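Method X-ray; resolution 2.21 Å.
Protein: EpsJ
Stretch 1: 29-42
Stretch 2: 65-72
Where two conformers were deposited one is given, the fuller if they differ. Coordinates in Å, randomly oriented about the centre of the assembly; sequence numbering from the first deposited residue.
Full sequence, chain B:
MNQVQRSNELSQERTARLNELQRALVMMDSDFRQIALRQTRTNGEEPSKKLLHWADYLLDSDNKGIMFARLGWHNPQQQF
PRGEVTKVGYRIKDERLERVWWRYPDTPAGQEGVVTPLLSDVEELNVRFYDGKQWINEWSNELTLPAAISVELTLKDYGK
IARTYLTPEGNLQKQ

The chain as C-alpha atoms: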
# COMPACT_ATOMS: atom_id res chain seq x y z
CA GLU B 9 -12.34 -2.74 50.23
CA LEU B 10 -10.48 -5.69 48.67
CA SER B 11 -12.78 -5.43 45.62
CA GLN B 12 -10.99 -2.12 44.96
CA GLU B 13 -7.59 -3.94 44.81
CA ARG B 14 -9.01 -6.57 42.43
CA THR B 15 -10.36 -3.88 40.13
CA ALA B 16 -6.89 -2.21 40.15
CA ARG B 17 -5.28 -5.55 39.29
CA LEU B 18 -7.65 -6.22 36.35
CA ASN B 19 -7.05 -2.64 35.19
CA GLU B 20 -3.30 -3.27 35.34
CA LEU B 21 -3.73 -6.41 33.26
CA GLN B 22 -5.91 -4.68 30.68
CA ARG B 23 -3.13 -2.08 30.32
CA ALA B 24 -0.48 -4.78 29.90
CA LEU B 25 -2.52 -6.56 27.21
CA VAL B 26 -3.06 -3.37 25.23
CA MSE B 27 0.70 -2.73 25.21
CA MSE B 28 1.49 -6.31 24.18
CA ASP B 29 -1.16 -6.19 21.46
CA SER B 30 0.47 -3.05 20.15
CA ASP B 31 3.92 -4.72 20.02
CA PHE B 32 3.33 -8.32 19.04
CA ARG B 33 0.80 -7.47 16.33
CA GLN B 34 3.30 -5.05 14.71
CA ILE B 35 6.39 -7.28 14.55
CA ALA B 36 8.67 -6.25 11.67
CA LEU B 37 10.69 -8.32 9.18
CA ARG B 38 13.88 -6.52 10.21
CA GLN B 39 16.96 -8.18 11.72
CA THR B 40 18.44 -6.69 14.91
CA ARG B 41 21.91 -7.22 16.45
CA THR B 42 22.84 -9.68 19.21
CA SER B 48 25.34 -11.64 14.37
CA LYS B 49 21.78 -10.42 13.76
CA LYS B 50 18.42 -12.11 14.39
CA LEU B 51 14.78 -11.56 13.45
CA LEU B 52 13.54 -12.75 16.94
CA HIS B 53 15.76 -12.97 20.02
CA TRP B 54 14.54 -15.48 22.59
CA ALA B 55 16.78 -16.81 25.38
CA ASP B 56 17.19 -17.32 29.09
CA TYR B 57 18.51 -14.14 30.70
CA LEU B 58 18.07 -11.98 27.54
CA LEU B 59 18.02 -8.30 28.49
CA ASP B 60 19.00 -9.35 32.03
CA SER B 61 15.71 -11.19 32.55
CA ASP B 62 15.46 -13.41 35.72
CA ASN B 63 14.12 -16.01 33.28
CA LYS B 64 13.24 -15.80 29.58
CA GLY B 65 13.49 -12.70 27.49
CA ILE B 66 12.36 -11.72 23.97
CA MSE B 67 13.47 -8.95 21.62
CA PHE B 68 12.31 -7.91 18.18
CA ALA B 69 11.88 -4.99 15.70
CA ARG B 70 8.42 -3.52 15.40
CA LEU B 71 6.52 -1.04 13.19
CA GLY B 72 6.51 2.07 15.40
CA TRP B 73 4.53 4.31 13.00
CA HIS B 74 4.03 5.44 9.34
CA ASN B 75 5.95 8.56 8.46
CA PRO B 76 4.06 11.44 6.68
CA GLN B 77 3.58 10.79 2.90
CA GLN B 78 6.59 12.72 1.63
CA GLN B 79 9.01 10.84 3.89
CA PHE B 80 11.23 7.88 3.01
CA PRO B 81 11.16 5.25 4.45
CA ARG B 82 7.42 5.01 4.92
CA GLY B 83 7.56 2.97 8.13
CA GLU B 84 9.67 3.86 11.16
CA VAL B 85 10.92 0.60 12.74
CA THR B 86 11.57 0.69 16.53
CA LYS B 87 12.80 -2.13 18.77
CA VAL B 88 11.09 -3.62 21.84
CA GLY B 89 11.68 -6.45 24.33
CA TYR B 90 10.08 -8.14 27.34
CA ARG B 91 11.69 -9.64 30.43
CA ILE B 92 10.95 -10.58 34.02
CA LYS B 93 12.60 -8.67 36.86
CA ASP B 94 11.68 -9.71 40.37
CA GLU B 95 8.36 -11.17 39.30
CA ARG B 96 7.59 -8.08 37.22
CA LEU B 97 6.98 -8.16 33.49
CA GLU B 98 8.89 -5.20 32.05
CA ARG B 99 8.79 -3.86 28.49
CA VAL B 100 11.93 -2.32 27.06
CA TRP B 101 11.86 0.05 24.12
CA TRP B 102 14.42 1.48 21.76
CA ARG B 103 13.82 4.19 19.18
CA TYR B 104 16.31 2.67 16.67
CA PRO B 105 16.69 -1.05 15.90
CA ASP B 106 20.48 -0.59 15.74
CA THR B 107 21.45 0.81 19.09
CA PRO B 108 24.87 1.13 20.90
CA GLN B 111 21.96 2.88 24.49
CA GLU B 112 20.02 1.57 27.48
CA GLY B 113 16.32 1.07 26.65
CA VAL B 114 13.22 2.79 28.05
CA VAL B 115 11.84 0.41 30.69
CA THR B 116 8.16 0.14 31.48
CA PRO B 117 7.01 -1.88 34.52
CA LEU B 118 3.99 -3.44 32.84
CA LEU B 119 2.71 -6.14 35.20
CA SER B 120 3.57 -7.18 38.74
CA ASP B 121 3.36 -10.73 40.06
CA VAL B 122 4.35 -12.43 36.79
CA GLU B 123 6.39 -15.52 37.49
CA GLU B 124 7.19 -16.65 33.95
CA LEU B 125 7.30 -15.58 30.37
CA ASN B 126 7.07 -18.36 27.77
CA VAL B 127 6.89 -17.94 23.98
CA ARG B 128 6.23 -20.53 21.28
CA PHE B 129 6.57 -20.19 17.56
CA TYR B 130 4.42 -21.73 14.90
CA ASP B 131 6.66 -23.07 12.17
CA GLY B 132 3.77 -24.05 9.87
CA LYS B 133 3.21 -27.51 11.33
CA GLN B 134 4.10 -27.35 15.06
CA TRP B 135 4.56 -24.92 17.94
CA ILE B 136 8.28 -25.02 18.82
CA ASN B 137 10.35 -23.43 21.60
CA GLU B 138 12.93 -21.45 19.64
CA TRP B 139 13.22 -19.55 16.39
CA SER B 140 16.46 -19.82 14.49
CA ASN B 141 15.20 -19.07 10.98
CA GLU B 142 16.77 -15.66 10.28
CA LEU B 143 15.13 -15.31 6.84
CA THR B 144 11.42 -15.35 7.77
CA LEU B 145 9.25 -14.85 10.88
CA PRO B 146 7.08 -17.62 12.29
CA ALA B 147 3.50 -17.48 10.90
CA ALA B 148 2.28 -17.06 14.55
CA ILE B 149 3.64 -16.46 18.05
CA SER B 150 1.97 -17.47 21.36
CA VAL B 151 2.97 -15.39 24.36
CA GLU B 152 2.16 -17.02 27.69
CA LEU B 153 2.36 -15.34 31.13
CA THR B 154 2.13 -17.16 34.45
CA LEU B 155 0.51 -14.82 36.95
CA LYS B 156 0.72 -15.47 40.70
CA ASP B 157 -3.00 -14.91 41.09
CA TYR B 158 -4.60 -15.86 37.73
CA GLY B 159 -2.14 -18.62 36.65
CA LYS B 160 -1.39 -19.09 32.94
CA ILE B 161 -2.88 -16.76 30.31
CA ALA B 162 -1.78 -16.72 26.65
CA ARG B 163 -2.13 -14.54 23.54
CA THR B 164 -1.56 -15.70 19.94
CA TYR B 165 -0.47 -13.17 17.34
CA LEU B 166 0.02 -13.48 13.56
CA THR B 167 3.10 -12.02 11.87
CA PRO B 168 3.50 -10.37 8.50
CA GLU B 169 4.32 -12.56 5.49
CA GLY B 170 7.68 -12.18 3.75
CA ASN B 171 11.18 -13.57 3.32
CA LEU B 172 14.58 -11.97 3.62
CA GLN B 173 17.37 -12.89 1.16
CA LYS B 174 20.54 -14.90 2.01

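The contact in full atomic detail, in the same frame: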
# COMPACT_ATOMS: atom_id res chain seq x y z
N ASP B 29 -0.44 -6.16 22.74
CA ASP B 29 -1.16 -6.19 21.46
C ASP B 29 -0.48 -5.24 20.51
O ASP B 29 -0.27 -5.58 19.33
CB ASP B 29 -2.64 -5.78 21.61
CG ASP B 29 -3.60 -6.97 21.62
OD1 ASP B 29 -3.28 -8.04 21.12
OD2 ASP B 29 -4.76 -6.82 22.07
N SER B 30 -0.13 -4.06 21.00
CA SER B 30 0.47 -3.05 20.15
C SER B 30 1.80 -3.55 19.58
O SER B 30 2.10 -3.27 18.42
CB SER B 30 0.65 -1.70 20.88
OG SER B 30 1.75 -1.71 21.83
N ASP B 31 2.57 -4.28 20.39
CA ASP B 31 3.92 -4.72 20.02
C ASP B 31 3.91 -5.99 19.17
O ASP B 31 4.48 -6.02 18.09
CB ASP B 31 4.78 -4.97 21.27
CG ASP B 31 5.22 -3.70 21.97
OD1 ASP B 31 5.33 -2.62 21.34
OD2 ASP B 31 5.49 -3.79 23.19
N PHE B 32 3.29 -7.03 19.68
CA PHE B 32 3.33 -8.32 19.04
C PHE B 32 2.51 -8.41 17.75
O PHE B 32 2.78 -9.28 16.90
CB PHE B 32 2.93 -9.40 20.02
CG PHE B 32 3.96 -9.69 21.05
CD1 PHE B 32 5.03 -10.50 20.76
CD2 PHE B 32 3.83 -9.19 22.34
CE1 PHE B 32 5.98 -10.78 21.72
CE2 PHE B 32 4.81 -9.43 23.29
CZ PHE B 32 5.89 -10.24 22.98
N ARG B 33 1.52 -7.54 17.59
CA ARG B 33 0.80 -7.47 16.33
C ARG B 33 1.54 -6.66 15.24
O ARG B 33 1.15 -6.71 14.07
CB ARG B 33 -0.61 -6.92 16.52
CG ARG B 33 -1.55 -7.83 17.28
CD ARG B 33 -2.82 -7.06 17.48
NE ARG B 33 -3.89 -7.68 18.25
CZ ARG B 33 -4.86 -8.44 17.75
NH1 ARG B 33 -4.92 -8.74 16.46
NH2 ARG B 33 -5.81 -8.89 18.55
N GLN B 34 2.58 -5.91 15.63
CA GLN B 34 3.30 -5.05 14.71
C GLN B 34 4.78 -5.44 14.59
O GLN B 34 5.65 -4.59 14.33
CB GLN B 34 3.12 -3.58 15.14
CG GLN B 34 1.63 -3.17 15.14
CD GLN B 34 1.42 -1.76 14.77
OE1 GLN B 34 1.06 -1.43 13.62
NE2 GLN B 34 1.65 -0.89 15.72
N ILE B 35 5.04 -6.73 14.71
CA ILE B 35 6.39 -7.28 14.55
C ILE B 35 6.88 -7.05 13.11
O ILE B 35 6.14 -7.30 12.16
CB ILE B 35 6.45 -8.81 14.89
CG1 ILE B 35 6.13 -9.03 16.37
CG2 ILE B 35 7.85 -9.41 14.57
CD1 ILE B 35 6.34 -10.50 16.86
N ALA B 36 8.13 -6.61 12.97
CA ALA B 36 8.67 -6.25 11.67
C ALA B 36 9.74 -7.25 11.20
O ALA B 36 10.53 -7.78 11.98
CB ALA B 36 9.20 -4.80 11.70
N LEU B 37 9.71 -7.52 9.90
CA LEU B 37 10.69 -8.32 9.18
C LEU B 37 11.96 -7.49 9.02
O LEU B 37 12.27 -6.98 7.95
CB LEU B 37 10.09 -8.76 7.83
CG LEU B 37 10.75 -9.94 7.10
CD1 LEU B 37 10.76 -11.16 7.98
CD2 LEU B 37 10.01 -10.20 5.76
N ARG B 38 12.70 -7.38 10.12
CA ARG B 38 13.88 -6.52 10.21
C ARG B 38 14.80 -7.15 11.25
O ARG B 38 14.43 -7.30 12.41
CB ARG B 38 13.46 -5.07 10.58
CG ARG B 38 14.53 -4.12 11.18
CD ARG B 38 15.74 -3.95 10.28
NE ARG B 38 16.31 -2.59 10.29
CZ ARG B 38 17.40 -2.19 10.95
NH1 ARG B 38 18.07 -3.02 11.74
NH2 ARG B 38 17.82 -0.93 10.83
N GLN B 39 15.98 -7.56 10.82
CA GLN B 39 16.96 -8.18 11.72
C GLN B 39 17.59 -7.14 12.65
O GLN B 39 17.82 -5.99 12.25
CB GLN B 39 18.06 -8.87 10.93
CG GLN B 39 17.63 -10.20 10.35
CD GLN B 39 18.67 -10.76 9.41
OE1 GLN B 39 19.50 -10.04 8.89
NE2 GLN B 39 18.62 -12.06 9.18
N THR B 40 17.86 -7.55 13.89
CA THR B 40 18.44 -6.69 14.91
C THR B 40 19.67 -7.41 15.50
O THR B 40 19.75 -8.64 15.50
CB THR B 40 17.38 -6.32 15.99
OG1 THR B 40 16.50 -7.43 16.23
CG2 THR B 40 16.51 -5.19 15.48
N ARG B 41 20.65 -6.64 15.98
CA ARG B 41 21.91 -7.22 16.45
C ARG B 41 21.77 -7.88 17.81
O ARG B 41 21.06 -7.36 18.68
CB ARG B 41 23.02 -6.17 16.51
CG ARG B 41 23.22 -5.42 15.22
CD ARG B 41 24.56 -4.70 15.18
NE ARG B 41 24.56 -3.59 14.21
CZ ARG B 41 24.56 -3.71 12.88
NH1 ARG B 41 24.56 -4.91 12.29
NH2 ARG B 41 24.57 -2.62 12.11
N THR B 42 22.40 -9.05 17.93
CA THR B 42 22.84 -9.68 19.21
C THR B 42 22.46 -11.16 19.24
O THR B 42 23.15 -11.99 18.63
CB THR B 42 22.41 -8.91 20.53
OG1 THR B 42 23.48 -8.06 20.94
CG2 THR B 42 22.09 -9.87 21.71
N GLY B 65 13.77 -13.98 28.15
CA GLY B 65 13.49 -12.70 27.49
C GLY B 65 13.33 -12.78 25.99
O GLY B 65 13.86 -13.68 25.37
N ILE B 66 12.63 -11.80 25.42
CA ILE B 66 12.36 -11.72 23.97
C ILE B 66 12.69 -10.31 23.48
O ILE B 66 12.57 -9.33 24.21
CB ILE B 66 10.88 -12.19 23.59
CG1 ILE B 66 10.72 -12.45 22.10
CG2 ILE B 66 9.83 -11.22 24.06
CD1 ILE B 66 9.47 -13.25 21.73
N MSE B 67 13.18 -10.23 22.24
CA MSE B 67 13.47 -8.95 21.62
C MSE B 67 13.24 -9.06 20.15
O MSE B 67 13.62 -10.04 19.52
CB MSE B 67 14.91 -8.49 21.90
CG MSE B 67 15.15 -7.01 21.50
SE MSE B 67 16.99 -6.39 21.78
CE MSE B 67 18.00 -7.49 20.48
N PHE B 68 12.65 -7.99 19.60
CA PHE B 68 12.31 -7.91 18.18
C PHE B 68 12.12 -6.45 17.68
O PHE B 68 11.91 -5.52 18.46
CB PHE B 68 11.06 -8.77 17.88
CG PHE B 68 9.85 -8.44 18.74
CD1 PHE B 68 9.58 -9.17 19.91
CD2 PHE B 68 8.95 -7.44 18.37
CE1 PHE B 68 8.46 -8.88 20.69
CE2 PHE B 68 7.83 -7.15 19.13
CZ PHE B 68 7.58 -7.85 20.29
N ALA B 69 12.21 -6.28 16.36
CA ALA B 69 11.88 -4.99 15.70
C ALA B 69 10.38 -4.88 15.55
O ALA B 69 9.71 -5.87 15.37
CB ALA B 69 12.59 -4.91 14.34
N ARG B 70 9.82 -3.69 15.67
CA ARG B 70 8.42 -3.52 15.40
C ARG B 70 8.15 -2.26 14.58
O ARG B 70 8.95 -1.30 14.64
CB ARG B 70 7.59 -3.56 16.71
CG ARG B 70 7.86 -2.44 17.71
CD ARG B 70 6.63 -2.17 18.55
NE ARG B 70 5.65 -1.44 17.80
CZ ARG B 70 4.65 -0.69 18.29
NH1 ARG B 70 4.40 -0.57 19.59
NH2 ARG B 70 3.86 -0.09 17.44
N LEU B 71 7.05 -2.26 13.80
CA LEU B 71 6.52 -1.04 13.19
C LEU B 71 6.12 -0.07 14.31
O LEU B 71 5.22 -0.35 15.08
CB LEU B 71 5.32 -1.32 12.24
CG LEU B 71 4.69 -0.05 11.57
CD1 LEU B 71 5.71 0.86 10.83
CD2 LEU B 71 3.51 -0.41 10.62
N GLY B 72 6.85 1.03 14.43
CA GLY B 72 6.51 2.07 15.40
C GLY B 72 5.42 3.01 14.91
O GLY B 72 4.47 3.29 15.64
O HOH W 1 11.65 -8.76 14.37
O HOH W 2 14.46 -8.12 15.10

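The end of a helix and the extended segment after it pack against a strand through a single beta bridge, a buried salt bridge and a small apolar cluster around two phenylalanines, together burying 726 Å² summed over both sides. The bridge pairs Ile 35 with Arg 70 and is closed by two backbone hydrogen bonds: Leu 71 N donates to Gln 34 O (2.8 Å), and Ala 36 N donates to Ala 69 O (3.0 Å, nearly straight at 166°). Beyond it the backbones are linked through water: water 1 lies 2.8 Å from Ala 36 O and water 2 lies 2.8 Å from Arg 38 O, and both lie 3.2 Å from Ala 69 N, whose single N-H is shared between them. Small side chains suit this close approach; Ala 36 CB lies 4.3 Å from Ala 69 CB, and Arg 38 O comes within 3.6 Å of the same Ala 69 CB.

Arg 70 reaches back to the helix, where its NH1 forms a salt bridge with Asp 31 OD1 (2.9 Å), pairing opposite charges in a buried setting. Its NE and NH2 both donate to Leu 71 O (3.0 and 2.7 Å), which steadies the guanidinium, while Ser 30 O and Asp 31 N lie over one of its faces. Gln 34 NE2 sits 2.9 Å from Arg 70 NH2, but as modelled both are donors, so this proximity adds no hydrogen bond.

The apolar cluster gathers around Phe 68. The CB of Phe 32 points away from the strand, yet its ring swings back to meet Phe 68 obliquely, with centroids 4.9 Å apart and CE1 of Phe 32 3.3 Å from CE1 of Phe 68. Ile 35, also directed away at CB, covers one face of the Phe 68 ring, its CG1 3.7 Å from Phe 68 CE2. Ile 66 CG2 extends the cluster, 4.2 Å from Phe 32 CZ at that ring's edge.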